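Local structure of clavulanic acid biosynthesis oligopeptide binding protein 2 (Streptomyces clavuligerus, 2WOL) at residues A[312-315]-A[316-319]; A[435-438]-A[439-442]; A[194-197]-A[198-201]; A[467-470]-A[471-474]. The protein probably binds oligopeptides as an extracellular solute-binding protein and belongs to the biosynthetic pathway of clavulanic acid. One frame throughout, in Å; residues are numbered along the deposited sequence.

Contact 1: A[312-315]-A[316-319]; sequences HIPP and FDNV
Ile313 and Phe316 close a tight turn whose inner peptide bond, between Pro314 and Pro315, is cis. Phe316 N donates to Ile313 O at 2.9 Å, and with Pro315 as the cis proline at the third position this is a type VIa turn. The same oxygen lies in the plane of the Phe316 ring, at its edge, 3.3 Å from Phe316 CD1. With CG set beside its own backbone N (chi1 -63°), the ring runs alongside the Pro315 pyrrolidine, Phe316 CD1 standing 4.0 Å from Pro315 CD. A type I turn from Pro315 to Asn318 follows at once, closed by Asn318 N on Pro315 O at 3.2 Å, a straight bond that comes from above the carbonyl plane.

The outer side is looser and more polar. Asp317 is exposed; its chi1 of 56° folds the carboxylate back over the first turn, and Asp317 OD1 ends 3.5 Å from Pro314 CA and beside Pro315 O, a second acceptor, so this approach is not a hydrogen bond. Asn318 turns the other way and caps the next helix, its OD1 accepting from His320 N.

The buried Phe316 touches both Val321 of helix 319-327 and Ala393 of strand 391-398, while Pro315 rests on Val321, Leu387 and Phe391. The paired turns thus lead from strand 303-309 into helix 319-327, against the start of strand 391-398.

Contact 2: A[435-438]-A[439-442]; sequences AGHP and ETVR
His437 and Glu439 meet at the N-cap of helix 438-444: the imidazole ND1 of His437 accepts from Glu439 N at 3.1 Å. The donor lies almost exactly in the ring plane. His437 CG sits anti to its own N (chi1 -157°), which brings the ND1 edge of the ring up to the first backbone N-H of the helix. The capping residue also offers its carbonyl, and Val441 N bonds His437 O nearly along the C=O axis, while Thr440 N adds a weak bond to the same oxygen.

Arg442, four residues beyond Pro438, sends its side chain back past Pro438 O. Its CB passes 3.7 Å from that oxygen, CG 3.5 Å and CD 3.6 Å, the chain staying extended as far as NE. The guanidinium then turns in: CZ is still 4.1 Å from Pro438 O, but NH1 reaches it at 3.0 Å and also touches Pro438 CB. This NH1 forms a salt bridge with Glu484 as well, so one nitrogen links the first turn of the helix to the loop beside it. Pro438 O already receives the regular helical bond from Arg442 N; the two donors approach it from opposite faces of the carbonyl plane, and NH1 points at it with the oxygen only 1° out of the guanidinium plane.

Contact 3: A[194-197]-A[198-201]; sequences PVPR and RSDT
Asp200 OD2 is gripped by Arg126 NE in a salt bridge and by His122 NE2 and Tyr155 OH, and Asp200 OD1 by Gly202 N, while Asp200 CB packs on Val195 CG1 at 4.0 Å. Both oxygens of the carboxylate are thus held. CG lies anti to the Asp200 backbone N (chi1 -174°), which carries the carboxylate past the valine methyl.

Two successive backbone bonds wind the segment into a short 3-10 turn. Ser199 N donates to Pro196 O at 3.0 Å, and Asp200 N to Arg197 O at the same length, each from well above the carbonyl plane. Asp200 leaves the end of this turn with its CB 3.5 Å from Arg197 O, and Ser199 CB lies 4.1 Å from Pro196 CG.

Arg198 doubles back toward Pro196. Its guanidinium lies flat against the proline, with Pro196 CB 3.7 Å above the plane and over its centre; the chi1 of 57° starts this return and the chain is extended from there to NE. Arg198 NH2 then bonds Thr113 OG1 and Pro114 O, so the group is held by its polar rim as well as by one face. With the Arg126 salt bridge and further polar partners on OD2, the Asp200 carboxylate is probably ionised, Arg126 at least partly balancing its charge.

Contact 4: A[467-470]-A[471-474]; sequences LVDG and RQIK
Asp469 and Arg471 face each other with carboxylate and guanidinium nearly coplanar, their planes only 9° apart. The grip is side-on, one nitrogen to each oxygen: Arg471 NE meets Asp469 OD1 at 2.6 Å, on the syn lone pair and almost straight (167°), and Arg471 NH2 meets Asp469 OD2 at 2.9 Å, slightly out of the carboxylate plane. To present this edge to a residue just two positions back, the arginine chain bends sharply at chi2 (84°) and again at chi3. OD1 has a second donor, Arg471 N at 2.8 Å, which meets it almost end-on, so backbone and side chain of one residue together fix the rotation of the carboxylate. Arg471 NH2 also pairs with Asp495 of helix 488-499, so this nitrogen is shared by two carboxylates.

Gln472 approaches the aspartate from another side, through its aliphatic part: Gln472 CG lies 3.8 Å from Asp469 CB. Its amide is linked to the carboxylate indirectly, by a water that donates to Asp469 OD2 at 2.8 Å and accepts from Gln472 NE2 at 3.0 Å. The same NE2 makes a weak bond to a bound glycerol, probably from crystallisation. Further along, Ile473 CD1 leans against Gly470 O at 3.4 Å.

The backbone closes with Gln472 N on Asp469 O, while Gly470 N is held by Asn491. The bond from Arg471 N to Asp469 OD1 defines an Asx turn, here superimposed on a type I beta turn that reverses the chain after helix 460-468.

How the contacts relate
From the N terminus, contact 3 comes first, closing a turn in the loop between helix 183-186 and strand 215-221 against helix 117-127. Contact 1 then shapes the loop into helix 319-327, contact 2 starts helix 438-444, and contact 4 closes the turn that opens the loop between helices 460-468 and 488-499. All four are local and follow in series; none nests in or crosses another. Contacts 1, 2 and 4 nevertheless form a spatial chain: His312 and Ile313 pack on Val441 and Arg442, and Pro438 CD lies 3.4 Å from Lys474 O. Contact 3 stands apart, its centre about 37 Å from that of contact 2, in a separate region of the molecule.

Contact 1: A[312-315]-A[316-319]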
loop_
_atom_site.group_PDB
_atom_site.type_symbol
_atom_site.label_atom_id
_atom_site.label_comp_id
_atom_site.label_asym_id
_atom_site.label_seq_id
_atom_site.Cartn_x
_atom_site.Cartn_y
_atom_site.Cartn_z
ATOM N N HIS A 312 7.706 24.940 -5.782
ATOM C CA HIS A 312 8.613 25.203 -6.905
ATOM C C HIS A 312 7.910 25.759 -8.150
ATOM O O HIS A 312 8.567 26.135 -9.134
ATOM C CB HIS A 312 9.472 23.973 -7.242
ATOM C CG HIS A 312 8.736 22.668 -7.192
ATOM N ND1 HIS A 312 8.402 22.044 -6.007
ATOM C CD2 HIS A 312 8.307 21.849 -8.183
ATOM C CE1 HIS A 312 7.786 20.904 -6.272
ATOM N NE2 HIS A 312 7.715 20.763 -7.583
ATOM N N ILE A 313 6.582 25.824 -8.099
ATOM C CA ILE A 313 5.779 26.386 -9.181
ATOM C C ILE A 313 5.050 27.634 -8.672
ATOM O O ILE A 313 4.008 27.517 -8.032
ATOM C CB ILE A 313 4.740 25.358 -9.731
ATOM C CG1 ILE A 313 5.377 23.986 -10.020
ATOM C CG2 ILE A 313 3.990 25.925 -10.945
ATOM C CD1 ILE A 313 6.491 23.987 -11.069
ATOM N N PRO A 314 5.604 28.834 -8.931
ATOM C CA PRO A 314 4.895 30.057 -8.544
ATOM C C PRO A 314 3.477 30.092 -9.120
ATOM O O PRO A 314 3.261 29.603 -10.227
ATOM C CB PRO A 314 5.758 31.164 -9.159
ATOM C CG PRO A 314 7.129 30.578 -9.192
ATOM C CD PRO A 314 6.911 29.133 -9.547
ATOM N N PRO A 315 2.510 30.664 -8.378
ATOM C CA PRO A 315 2.668 31.337 -7.087
ATOM C C PRO A 315 2.488 30.431 -5.861
ATOM O O PRO A 315 2.238 30.931 -4.762
ATOM C CB PRO A 315 1.552 32.380 -7.126
ATOM C CG PRO A 315 0.462 31.694 -7.866
ATOM C CD PRO A 315 1.113 30.727 -8.839
ATOM N N PHE A 316 2.633 29.121 -6.041
ATOM C CA PHE A 316 2.409 28.180 -4.940
ATOM C C PHE A 316 3.554 28.127 -3.930
ATOM O O PHE A 316 3.496 27.377 -2.963
ATOM C CB PHE A 316 2.049 26.794 -5.474
ATOM C CG PHE A 316 0.765 26.779 -6.236
ATOM C CD1 PHE A 316 0.760 26.944 -7.612
ATOM C CD2 PHE A 316 -0.447 26.660 -5.567
ATOM C CE1 PHE A 316 -0.430 26.956 -8.321
ATOM C CE2 PHE A 316 -1.647 26.670 -6.269
ATOM C CZ PHE A 316 -1.638 26.819 -7.649
ATOM N N ASP A 317 4.584 28.942 -4.158
ATOM C CA ASP A 317 5.642 29.157 -3.177
ATOM C C ASP A 317 5.131 29.934 -1.961
ATOM O O ASP A 317 5.726 29.874 -0.881
ATOM C CB ASP A 317 6.819 29.903 -3.821
ATOM C CG ASP A 317 6.405 31.223 -4.456
ATOM O OD1 ASP A 317 5.523 31.225 -5.336
ATOM O OD2 ASP A 317 6.982 32.267 -4.083
ATOM N N ASN A 318 4.026 30.650 -2.148
ATOM C CA ASN A 318 3.440 31.478 -1.102
ATOM C C ASN A 318 2.430 30.666 -0.302
ATOM O O ASN A 318 1.460 30.140 -0.863
ATOM C CB ASN A 318 2.787 32.717 -1.724
ATOM C CG ASN A 318 2.397 33.751 -0.691
ATOM O OD1 ASN A 318 1.522 33.513 0.135
ATOM N ND2 ASN A 318 3.042 34.915 -0.736
ATOM N N VAL A 319 2.660 30.560 1.005
ATOM C CA VAL A 319 1.777 29.775 1.882
ATOM C C VAL A 319 0.320 30.236 1.806
ATOM O O VAL A 319 -0.596 29.435 1.977
ATOM C CB VAL A 319 2.275 29.743 3.361
ATOM C CG1 VAL A 319 2.156 31.120 4.018
ATOM C CG2 VAL A 319 1.522 28.676 4.167
#

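Contact 2: A[435-438]-A[439-442]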
loop_
_atom_site.group_PDB
_atom_site.type_symbol
_atom_site.label_atom_id
_atom_site.label_comp_id
_atom_site.label_asym_id
_atom_site.label_seq_id
_atom_site.Cartn_x
_atom_site.Cartn_y
_atom_site.Cartn_z
ATOM N N ALA A 435 3.301 12.826 -12.666
ATOM C CA ALA A 435 3.275 13.574 -11.408
ATOM C C ALA A 435 4.457 13.188 -10.524
ATOM O O ALA A 435 4.973 14.010 -9.767
ATOM C CB ALA A 435 1.965 13.334 -10.672
ATOM N N GLY A 436 4.892 11.934 -10.641
ATOM C CA GLY A 436 5.987 11.410 -9.832
ATOM C C GLY A 436 7.388 11.750 -10.312
ATOM O O GLY A 436 8.368 11.236 -9.772
ATOM N N HIS A 437 7.497 12.610 -11.321
ATOM C CA HIS A 437 8.812 13.065 -11.760
ATOM C C HIS A 437 8.953 14.579 -11.638
ATOM O O HIS A 437 8.277 15.319 -12.356
ATOM C CB HIS A 437 9.119 12.615 -13.187
ATOM C CG HIS A 437 10.584 12.573 -13.493
ATOM N ND1 HIS A 437 11.394 13.684 -13.405
ATOM C CD2 HIS A 437 11.387 11.551 -13.873
ATOM C CE1 HIS A 437 12.633 13.349 -13.718
ATOM N NE2 HIS A 437 12.655 12.060 -14.009
ATOM N N PRO A 438 9.829 15.042 -10.720
ATOM C CA PRO A 438 10.053 16.472 -10.488
ATOM C C PRO A 438 10.313 17.306 -11.745
ATOM O O PRO A 438 9.891 18.463 -11.801
ATOM C CB PRO A 438 11.276 16.482 -9.570
ATOM C CG PRO A 438 11.143 15.214 -8.796
ATOM C CD PRO A 438 10.643 14.217 -9.805
ATOM N N GLU A 439 10.982 16.723 -12.741
ATOM C CA GLU A 439 11.262 17.442 -13.991
ATOM C C GLU A 439 9.994 17.644 -14.821
ATOM O O GLU A 439 9.815 18.698 -15.439
ATOM C CB GLU A 439 12.301 16.696 -14.834
ATOM C CG GLU A 439 13.725 16.716 -14.291
ATOM C CD GLU A 439 14.649 15.766 -15.044
ATOM O OE1 GLU A 439 14.557 15.692 -16.290
ATOM O OE2 GLU A 439 15.471 15.089 -14.390
ATOM N N THR A 440 9.116 16.641 -14.822
ATOM C CA THR A 440 7.846 16.721 -15.545
ATOM C C THR A 440 6.945 17.777 -14.917
ATOM O O THR A 440 6.301 18.554 -15.623
ATOM C CB THR A 440 7.118 15.359 -15.571
ATOM O OG1 THR A 440 7.970 14.382 -16.177
ATOM C CG2 THR A 440 5.811 15.441 -16.360
ATOM N N VAL A 441 6.919 17.805 -13.586
ATOM C CA VAL A 441 6.144 18.794 -12.840
ATOM C C VAL A 441 6.586 20.213 -13.230
ATOM O O VAL A 441 5.751 21.091 -13.447
ATOM C CB VAL A 441 6.257 18.553 -11.309
ATOM C CG1 VAL A 441 5.645 19.704 -10.512
ATOM C CG2 VAL A 441 5.588 17.232 -10.932
ATOM N N ARG A 442 7.898 20.415 -13.346
ATOM C CA ARG A 442 8.449 21.708 -13.760
ATOM C C ARG A 442 8.207 22.009 -15.243
ATOM O O ARG A 442 7.846 23.131 -15.594
ATOM C CB ARG A 442 9.936 21.791 -13.414
ATOM C CG ARG A 442 10.197 21.989 -11.935
ATOM C CD ARG A 442 11.633 21.643 -11.581
ATOM N NE ARG A 442 11.932 21.917 -10.179
ATOM C CZ ARG A 442 11.621 21.104 -9.170
ATOM N NH1 ARG A 442 10.989 19.955 -9.401
ATOM N NH2 ARG A 442 11.946 21.448 -7.930
#

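Contact 3: A[194-197]-A[198-201]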
loop_
_atom_site.group_PDB
_atom_site.type_symbol
_atom_site.label_atom_id
_atom_site.label_comp_id
_atom_site.label_asym_id
_atom_site.label_seq_id
_atom_site.Cartn_x
_atom_site.Cartn_y
_atom_site.Cartn_z
ATOM N N PRO A 194 12.960 -15.519 1.990
ATOM C CA PRO A 194 14.240 -16.132 1.635
ATOM C C PRO A 194 14.306 -16.628 0.193
ATOM O O PRO A 194 13.332 -17.167 -0.337
ATOM C CB PRO A 194 14.363 -17.304 2.625
ATOM C CG PRO A 194 12.981 -17.536 3.140
ATOM C CD PRO A 194 12.313 -16.200 3.124
ATOM N N VAL A 195 15.469 -16.420 -0.424
ATOM C CA VAL A 195 15.766 -16.924 -1.758
ATOM C C VAL A 195 17.125 -17.602 -1.643
ATOM O O VAL A 195 18.109 -16.941 -1.311
ATOM C CB VAL A 195 15.853 -15.781 -2.803
ATOM C CG1 VAL A 195 16.358 -16.306 -4.137
ATOM C CG2 VAL A 195 14.497 -15.105 -2.988
ATOM N N PRO A 196 17.182 -18.926 -1.892
ATOM C CA PRO A 196 18.478 -19.593 -1.787
ATOM C C PRO A 196 19.326 -19.285 -3.017
ATOM O O PRO A 196 18.850 -19.428 -4.147
ATOM C CB PRO A 196 18.106 -21.078 -1.718
ATOM C CG PRO A 196 16.814 -21.185 -2.423
ATOM C CD PRO A 196 16.103 -19.856 -2.278
ATOM N N ARG A 197 20.565 -18.853 -2.790
ATOM C CA ARG A 197 21.456 -18.458 -3.885
ATOM C C ARG A 197 21.577 -19.557 -4.951
ATOM O O ARG A 197 21.609 -19.262 -6.152
ATOM C CB ARG A 197 22.842 -18.038 -3.379
ATOM C CG ARG A 197 23.731 -17.482 -4.490
ATOM C CD ARG A 197 25.181 -17.316 -4.062
ATOM N NE ARG A 197 25.450 -15.999 -3.486
ATOM C CZ ARG A 197 25.648 -14.885 -4.190
ATOM N NH1 ARG A 197 25.596 -14.900 -5.517
ATOM N NH2 ARG A 197 25.892 -13.746 -3.561
ATOM N N ARG A 198 21.607 -20.818 -4.511
ATOM C CA ARG A 198 21.697 -21.964 -5.426
ATOM C C ARG A 198 20.616 -22.009 -6.518
ATOM O O ARG A 198 20.857 -22.536 -7.606
ATOM C CB ARG A 198 21.713 -23.287 -4.649
ATOM C CG ARG A 198 20.507 -23.481 -3.739
ATOM C CD ARG A 198 20.520 -24.817 -3.014
ATOM N NE ARG A 198 19.355 -24.896 -2.136
ATOM C CZ ARG A 198 19.321 -24.464 -0.876
ATOM N NH1 ARG A 198 20.399 -23.951 -0.305
ATOM N NH2 ARG A 198 18.200 -24.556 -0.176
ATOM N N SER A 199 19.433 -21.470 -6.219
ATOM C CA SER A 199 18.305 -21.493 -7.156
ATOM C C SER A 199 18.017 -20.125 -7.760
ATOM O O SER A 199 17.056 -19.967 -8.512
ATOM C CB SER A 199 17.042 -22.019 -6.467
ATOM O OG SER A 199 17.213 -23.351 -6.022
ATOM N N ASP A 200 18.848 -19.144 -7.428
ATOM C CA ASP A 200 18.621 -17.773 -7.884
ATOM C C ASP A 200 19.108 -17.553 -9.315
ATOM O O ASP A 200 20.293 -17.290 -9.553
ATOM C CB ASP A 200 19.250 -16.758 -6.919
ATOM C CG ASP A 200 18.917 -15.317 -7.286
ATOM O OD1 ASP A 200 18.079 -15.098 -8.190
ATOM O OD2 ASP A 200 19.504 -14.403 -6.673
ATOM N N THR A 201 18.169 -17.648 -10.253
ATOM C CA THR A 201 18.430 -17.435 -11.674
ATOM C C THR A 201 18.324 -15.953 -12.080
ATOM O O THR A 201 18.192 -15.633 -13.266
ATOM C CB THR A 201 17.477 -18.283 -12.548
ATOM O OG1 THR A 201 16.134 -18.127 -12.075
ATOM C CG2 THR A 201 17.848 -19.752 -12.482
#

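Contact 4: A[467-470]-A[471-474]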
loop_
_atom_site.group_PDB
_atom_site.type_symbol
_atom_site.label_atom_id
_atom_site.label_comp_id
_atom_site.label_asym_id
_atom_site.label_seq_id
_atom_site.Cartn_x
_atom_site.Cartn_y
_atom_site.Cartn_z
ATOM N N LEU A 467 5.607 10.989 1.629
ATOM C CA LEU A 467 4.847 12.156 1.192
ATOM C C LEU A 467 5.484 13.492 1.557
ATOM O O LEU A 467 5.256 14.482 0.859
ATOM C CB LEU A 467 3.427 12.120 1.766
ATOM C CG LEU A 467 2.497 10.968 1.384
ATOM C CD1 LEU A 467 1.131 11.195 2.021
ATOM C CD2 LEU A 467 2.366 10.814 -0.139
ATOM N N VAL A 468 6.256 13.533 2.646
ATOM C CA VAL A 468 6.689 14.824 3.211
ATOM C C VAL A 468 8.155 14.924 3.640
ATOM O O VAL A 468 8.648 16.026 3.903
ATOM C CB VAL A 468 5.799 15.255 4.417
ATOM C CG1 VAL A 468 4.318 15.321 4.012
ATOM C CG2 VAL A 468 6.005 14.338 5.629
ATOM N N ASP A 469 8.837 13.784 3.738
ATOM C CA ASP A 469 10.220 13.753 4.212
ATOM C C ASP A 469 11.147 14.226 3.096
ATOM O O ASP A 469 11.141 13.671 2.001
ATOM C CB ASP A 469 10.578 12.335 4.687
ATOM C CG ASP A 469 11.935 12.253 5.368
ATOM O OD1 ASP A 469 12.917 12.835 4.859
ATOM O OD2 ASP A 469 12.014 11.569 6.407
ATOM N N GLY A 470 11.936 15.260 3.388
ATOM C CA GLY A 470 12.853 15.854 2.412
ATOM C C GLY A 470 13.867 14.882 1.835
ATOM O O GLY A 470 14.284 15.023 0.684
ATOM N N ARG A 471 14.261 13.898 2.640
ATOM C CA ARG A 471 15.208 12.868 2.214
ATOM C C ARG A 471 14.567 11.858 1.254
ATOM O O ARG A 471 15.267 11.039 0.655
ATOM C CB ARG A 471 15.791 12.138 3.434
ATOM C CG ARG A 471 16.798 12.939 4.272
ATOM C CD ARG A 471 16.149 13.865 5.313
ATOM N NE ARG A 471 15.144 13.198 6.146
ATOM C CZ ARG A 471 15.359 12.708 7.366
ATOM N NH1 ARG A 471 16.557 12.794 7.940
ATOM N NH2 ARG A 471 14.364 12.130 8.024
ATOM N N GLN A 472 13.240 11.922 1.108
ATOM C CA GLN A 472 12.489 10.964 0.288
ATOM C C GLN A 472 12.053 11.508 -1.075
ATOM O O GLN A 472 11.251 10.875 -1.768
ATOM C CB GLN A 472 11.274 10.422 1.057
ATOM C CG GLN A 472 11.622 9.619 2.312
ATOM C CD GLN A 472 12.610 8.502 2.036
ATOM O OE1 GLN A 472 12.556 7.849 0.991
ATOM N NE2 GLN A 472 13.528 8.284 2.971
ATOM N N ILE A 473 12.581 12.668 -1.458
ATOM C CA ILE A 473 12.329 13.211 -2.792
ATOM C C ILE A 473 13.103 12.376 -3.807
ATOM O O ILE A 473 14.326 12.246 -3.706
ATOM C CB ILE A 473 12.726 14.701 -2.900
ATOM C CG1 ILE A 473 11.930 15.541 -1.895
ATOM C CG2 ILE A 473 12.506 15.218 -4.326
ATOM C CD1 ILE A 473 12.539 16.901 -1.601
ATOM N N LYS A 474 12.385 11.792 -4.764
ATOM C CA LYS A 474 13.015 10.972 -5.796
ATOM C C LYS A 474 13.164 11.790 -7.074
ATOM O O LYS A 474 12.204 11.964 -7.825
ATOM C CB LYS A 474 12.214 9.692 -6.059
ATOM C CG LYS A 474 11.756 8.942 -4.806
ATOM C CD LYS A 474 12.929 8.436 -3.965
ATOM C CE LYS A 474 12.439 7.769 -2.689
ATOM N NZ LYS A 474 11.698 6.509 -2.969
HETATM O O HOH W 1 13.317 9.200 5.871
#